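Local coordinates for protein nucleoside-diphosphate-sugar epimerase (Pseudomonas aeruginosa, PDB 2X4G) that is probably an NAD-dependent epimerase or dehydratase of the Rossmann-fold superfamily, acting on nucleoside-diphosphate sugars, at residues L24-I33 / A219-L227. Numbering follows the deposited sequence.
Sequences LLGHHAARAI and AAEAGRGLL
Ala29 and Gly223 bring their CA atoms within 4.0 Å of each other where two helices of the Rossmann-fold family domain cross, the axes of segments 24-33 and 219-227 lying 7.4 Å apart at -64°. Helix 24-35 follows strand 15-19 of the central mixed sheet, and helix 219-232 follows strand 213-218. Backbone packs on backbone here: Gly223 CA lies 3.7 Å from His28 O. Next to it, Ala32 CB sits against the carbonyl of Gly223.

Apolar contacts extend from this crossing in two directions. Leu25 and Leu226 meet tip to tip, Leu226 CD1 lying 3.6 Å from Leu25 CG, while Leu25 CD1 rests on Ala222 CB. Farther along, Leu227, with CG anti to its backbone N (chi1 175°), brings CD1 to Ile33 CG1.

His28 provides the aromatic contact. Ala219 CB makes a CH-pi contact over one ring face, 3.6 Å from the centroid, with Leu24 CD1 in plane at the ring edge. The ring's NE2 is hydrogen-bonded to Glu187 O, which probably helps fix the ring's rotation.

One water bridges the helices, donating to His28 O at 2.7 Å and to Ala220 O at 2.9 Å.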
ATOM      1  N   LEU A  24      18.830  10.963 -12.988  1.00 37.05           N
ATOM      2  CA  LEU A  24      19.386  12.201 -12.448  1.00 36.03           C
ATOM      3  C   LEU A  24      20.859  12.058 -12.150  1.00 35.89           C
ATOM      4  O   LEU A  24      21.669  12.872 -12.573  1.00 35.77           O
ATOM      5  CB  LEU A  24      18.654  12.618 -11.164  1.00 35.87           C
ATOM      6  CG  LEU A  24      19.178  13.861 -10.415  1.00 34.71           C
ATOM      7  CD1 LEU A  24      19.316  15.065 -11.347  1.00 32.50           C
ATOM      8  CD2 LEU A  24      18.285  14.173  -9.217  1.00 33.31           C
ATOM      9  N   LEU A  25      21.212  11.028 -11.406  1.00 35.68           N
ATOM     10  CA  LEU A  25      22.581  10.911 -10.957  1.00 35.69           C
ATOM     11  C   LEU A  25      23.511  10.461 -12.113  1.00 36.16           C
ATOM     12  O   LEU A  25      24.618  10.943 -12.240  1.00 36.73           O
ATOM     13  CB  LEU A  25      22.660   9.990  -9.742  1.00 35.53           C
ATOM     14  CG  LEU A  25      24.065   9.835  -9.159  1.00 36.26           C
ATOM     15  CD1 LEU A  25      24.641  11.200  -8.711  1.00 34.25           C
ATOM     16  CD2 LEU A  25      24.101   8.759  -8.038  1.00 35.33           C
ATOM     17  N   GLY A  26      23.058   9.569 -12.978  1.00 36.75           N
ATOM     18  CA  GLY A  26      23.855   9.187 -14.152  1.00 36.68           C
ATOM     19  C   GLY A  26      24.134  10.333 -15.127  1.00 36.45           C
ATOM     20  O   GLY A  26      25.207  10.406 -15.713  1.00 36.96           O
ATOM     21  N   HIS A  27      23.166  11.229 -15.313  1.00 35.48           N
ATOM     22  CA  HIS A  27      23.289  12.291 -16.297  1.00 34.33           C
ATOM     23  C   HIS A  27      24.419  13.181 -15.844  1.00 33.90           C
ATOM     24  O   HIS A  27      25.236  13.634 -16.646  1.00 33.73           O
ATOM     25  CB  HIS A  27      21.972  13.044 -16.377  1.00 33.95           C
ATOM     26  CG  HIS A  27      21.887  14.042 -17.487  1.00 33.44           C
ATOM     27  ND1 HIS A  27      20.688  14.594 -17.882  1.00 32.95           N
ATOM     28  CD2 HIS A  27      22.834  14.606 -18.270  1.00 34.65           C
ATOM     29  CE1 HIS A  27      20.899  15.449 -18.863  1.00 32.99           C
ATOM     30  NE2 HIS A  27      22.193  15.484 -19.113  1.00 34.81           N
ATOM     31  N   HIS A  28      24.468  13.409 -14.538  1.00 33.79           N
ATOM     32  CA  HIS A  28      25.505  14.258 -13.922  1.00 33.37           C
ATOM     33  C   HIS A  28      26.861  13.519 -13.843  1.00 33.84           C
ATOM     34  O   HIS A  28      27.907  14.150 -13.920  1.00 35.55           O
ATOM     35  CB  HIS A  28      25.061  14.751 -12.536  1.00 32.59           C
ATOM     36  CG  HIS A  28      24.013  15.831 -12.568  1.00 31.01           C
ATOM     37  ND1 HIS A  28      24.312  17.163 -12.779  1.00 30.09           N
ATOM     38  CD2 HIS A  28      22.672  15.779 -12.367  1.00 30.03           C
ATOM     39  CE1 HIS A  28      23.200  17.875 -12.735  1.00 29.98           C
ATOM     40  NE2 HIS A  28      22.189  17.060 -12.482  1.00 29.67           N
ATOM     41  N   ALA A  29      26.883  12.196 -13.728  1.00 33.54           N
ATOM     42  CA  ALA A  29      28.165  11.491 -13.883  1.00 33.74           C
ATOM     43  C   ALA A  29      28.665  11.726 -15.307  1.00 34.38           C
ATOM     44  O   ALA A  29      29.808  12.107 -15.507  1.00 34.83           O
ATOM     45  CB  ALA A  29      28.035  10.026 -13.605  1.00 32.87           C
ATOM     46  N   ALA A  30      27.786  11.529 -16.288  1.00 34.61           N
ATOM     47  CA  ALA A  30      28.137  11.690 -17.690  1.00 35.00           C
ATOM     48  C   ALA A  30      28.765  13.067 -17.935  1.00 35.23           C
ATOM     49  O   ALA A  30      29.870  13.175 -18.483  1.00 35.92           O
ATOM     50  CB  ALA A  30      26.923  11.492 -18.560  1.00 35.05           C
ATOM     51  N   ARG A  31      28.070  14.105 -17.498  1.00 34.43           N
ATOM     52  CA  ARG A  31      28.582  15.467 -17.563  1.00 34.38           C
ATOM     53  C   ARG A  31      29.955  15.678 -16.931  1.00 34.61           C
ATOM     54  O   ARG A  31      30.764  16.442 -17.422  1.00 35.11           O
ATOM     55  CB  ARG A  31      27.629  16.379 -16.822  1.00 34.13           C
ATOM     56  CG  ARG A  31      26.335  16.617 -17.500  1.00 34.63           C
ATOM     57  CD  ARG A  31      25.475  17.480 -16.604  1.00 37.81           C
ATOM     58  NE  ARG A  31      24.658  18.292 -17.457  1.00 41.33           N
ATOM     59  CZ  ARG A  31      24.761  19.601 -17.624  1.00 41.41           C
ATOM     60  NH1 ARG A  31      25.594  20.323 -16.924  1.00 39.71           N
ATOM     61  NH2 ARG A  31      23.961  20.186 -18.496  1.00 44.84           N
ATOM     62  N   ALA A  32      30.176  15.049 -15.790  1.00 34.59           N
ATOM     63  CA  ALA A  32      31.427  15.183 -15.078  1.00 34.92           C
ATOM     64  C   ALA A  32      32.557  14.570 -15.881  1.00 35.34           C
ATOM     65  O   ALA A  32      33.670  15.091 -15.871  1.00 36.52           O
ATOM     66  CB  ALA A  32      31.326  14.530 -13.693  1.00 34.81           C
ATOM     67  N   ILE A  33      32.263  13.466 -16.568  1.00 35.25           N
ATOM     68  CA  ILE A  33      33.216  12.788 -17.444  1.00 35.47           C
ATOM     69  C   ILE A  33      33.525  13.674 -18.628  1.00 36.52           C
ATOM     70  O   ILE A  33      34.649  13.768 -19.045  1.00 37.44           O
ATOM     71  CB  ILE A  33      32.658  11.453 -17.965  1.00 35.28           C
ATOM     72  CG1 ILE A  33      32.493  10.427 -16.823  1.00 35.17           C
ATOM     73  CG2 ILE A  33      33.552  10.867 -19.021  1.00 34.98           C
ATOM     74  CD1 ILE A  33      31.553   9.243 -17.164  1.00 32.61           C
ATOM     75  N   ALA A 219      23.248  17.656  -7.173  1.00 33.84           N
ATOM     76  CA  ALA A 219      23.370  16.672  -8.216  1.00 33.83           C
ATOM     77  C   ALA A 219      24.685  16.835  -8.975  1.00 34.04           C
ATOM     78  O   ALA A 219      25.394  15.852  -9.212  1.00 33.81           O
ATOM     79  CB  ALA A 219      22.198  16.761  -9.166  1.00 33.08           C
ATOM     80  N   ALA A 220      24.995  18.069  -9.364  1.00 34.51           N
ATOM     81  CA  ALA A 220      26.190  18.333 -10.172  1.00 35.00           C
ATOM     82  C   ALA A 220      27.412  17.800  -9.450  1.00 35.27           C
ATOM     83  O   ALA A 220      28.245  17.152 -10.056  1.00 36.24           O
ATOM     84  CB  ALA A 220      26.350  19.846 -10.484  1.00 34.79           C
ATOM     85  N   GLU A 221      27.493  18.042  -8.151  1.00 35.63           N
ATOM     86  CA  GLU A 221      28.626  17.587  -7.361  1.00 36.52           C
ATOM     87  C   GLU A 221      28.646  16.078  -7.237  1.00 35.70           C
ATOM     88  O   GLU A 221      29.706  15.471  -7.422  1.00 36.59           O
ATOM     89  CB  GLU A 221      28.655  18.211  -5.951  1.00 37.04           C
ATOM     90  CG  GLU A 221      28.367  19.682  -5.937  1.00 40.72           C
ATOM     91  CD  GLU A 221      29.311  20.489  -5.085  1.00 44.64           C
ATOM     92  OE1 GLU A 221      30.409  20.802  -5.582  1.00 49.24           O
ATOM     93  OE2 GLU A 221      28.935  20.857  -3.952  1.00 47.77           O
ATOM     94  N   ALA A 222      27.504  15.473  -6.910  1.00 34.94           N
ATOM     95  CA  ALA A 222      27.453  14.017  -6.688  1.00 34.65           C
ATOM     96  C   ALA A 222      28.018  13.282  -7.911  1.00 34.43           C
ATOM     97  O   ALA A 222      28.752  12.320  -7.780  1.00 33.80           O
ATOM     98  CB  ALA A 222      26.047  13.561  -6.357  1.00 33.92           C
ATOM     99  N   GLY A 223      27.711  13.786  -9.098  1.00 34.70           N
ATOM    100  CA  GLY A 223      28.326  13.296 -10.333  1.00 35.31           C
ATOM    101  C   GLY A 223      29.843  13.392 -10.370  1.00 35.90           C
ATOM    102  O   GLY A 223      30.511  12.499 -10.867  1.00 36.04           O
ATOM    103  N   ARG A 224      30.391  14.482  -9.861  1.00 36.51           N
ATOM    104  CA  ARG A 224      31.826  14.629  -9.824  1.00 37.92           C
ATOM    105  C   ARG A 224      32.428  13.688  -8.783  1.00 38.16           C
ATOM    106  O   ARG A 224      33.478  13.073  -9.009  1.00 39.09           O
ATOM    107  CB  ARG A 224      32.194  16.087  -9.570  1.00 38.74           C
ATOM    108  CG  ARG A 224      31.755  16.999 -10.753  1.00 41.37           C
ATOM    109  CD  ARG A 224      32.369  18.391 -10.745  1.00 42.12           C
ATOM    110  NE  ARG A 224      31.636  19.245  -9.827  1.00 44.67           N
ATOM    111  CZ  ARG A 224      30.669  20.100 -10.169  1.00 48.42           C
ATOM    112  NH1 ARG A 224      30.278  20.262 -11.440  1.00 47.68           N
ATOM    113  NH2 ARG A 224      30.080  20.814  -9.213  1.00 50.34           N
ATOM    114  N   GLY A 225      31.740  13.543  -7.659  1.00 37.49           N
ATOM    115  CA  GLY A 225      32.138  12.587  -6.651  1.00 37.40           C
ATOM    116  C   GLY A 225      32.177  11.172  -7.174  1.00 37.11           C
ATOM    117  O   GLY A 225      33.055  10.409  -6.819  1.00 38.39           O
ATOM    118  N   LEU A 226      31.223  10.808  -8.015  1.00 36.42           N
ATOM    119  CA  LEU A 226      31.222   9.478  -8.606  1.00 36.13           C
ATOM    120  C   LEU A 226      32.461   9.289  -9.475  1.00 36.35           C
ATOM    121  O   LEU A 226      33.189   8.304  -9.304  1.00 36.03           O
ATOM    122  CB  LEU A 226      29.943   9.220  -9.423  1.00 35.78           C
ATOM    123  CG  LEU A 226      28.616   9.155  -8.671  1.00 34.28           C
ATOM    124  CD1 LEU A 226      27.496   8.885  -9.643  1.00 34.97           C
ATOM    125  CD2 LEU A 226      28.663   8.092  -7.635  1.00 33.81           C
ATOM    126  N   LEU A 227      32.705  10.230 -10.389  1.00 36.58           N
ATOM    127  CA  LEU A 227      33.906  10.163 -11.235  1.00 37.38           C
ATOM    128  C   LEU A 227      35.148  10.012 -10.357  1.00 38.64           C
ATOM    129  O   LEU A 227      36.055   9.235 -10.678  1.00 39.94           O
ATOM    130  CB  LEU A 227      34.042  11.411 -12.114  1.00 37.19           C
ATOM    131  CG  LEU A 227      35.322  11.545 -12.971  1.00 36.93           C
ATOM    132  CD1 LEU A 227      35.355  10.449 -13.984  1.00 35.36           C
ATOM    133  CD2 LEU A 227      35.397  12.901 -13.666  1.00 34.62           C
TER
HETATM  134  O   HOH W   1      28.474  16.637 -12.915  1.00 26.90           O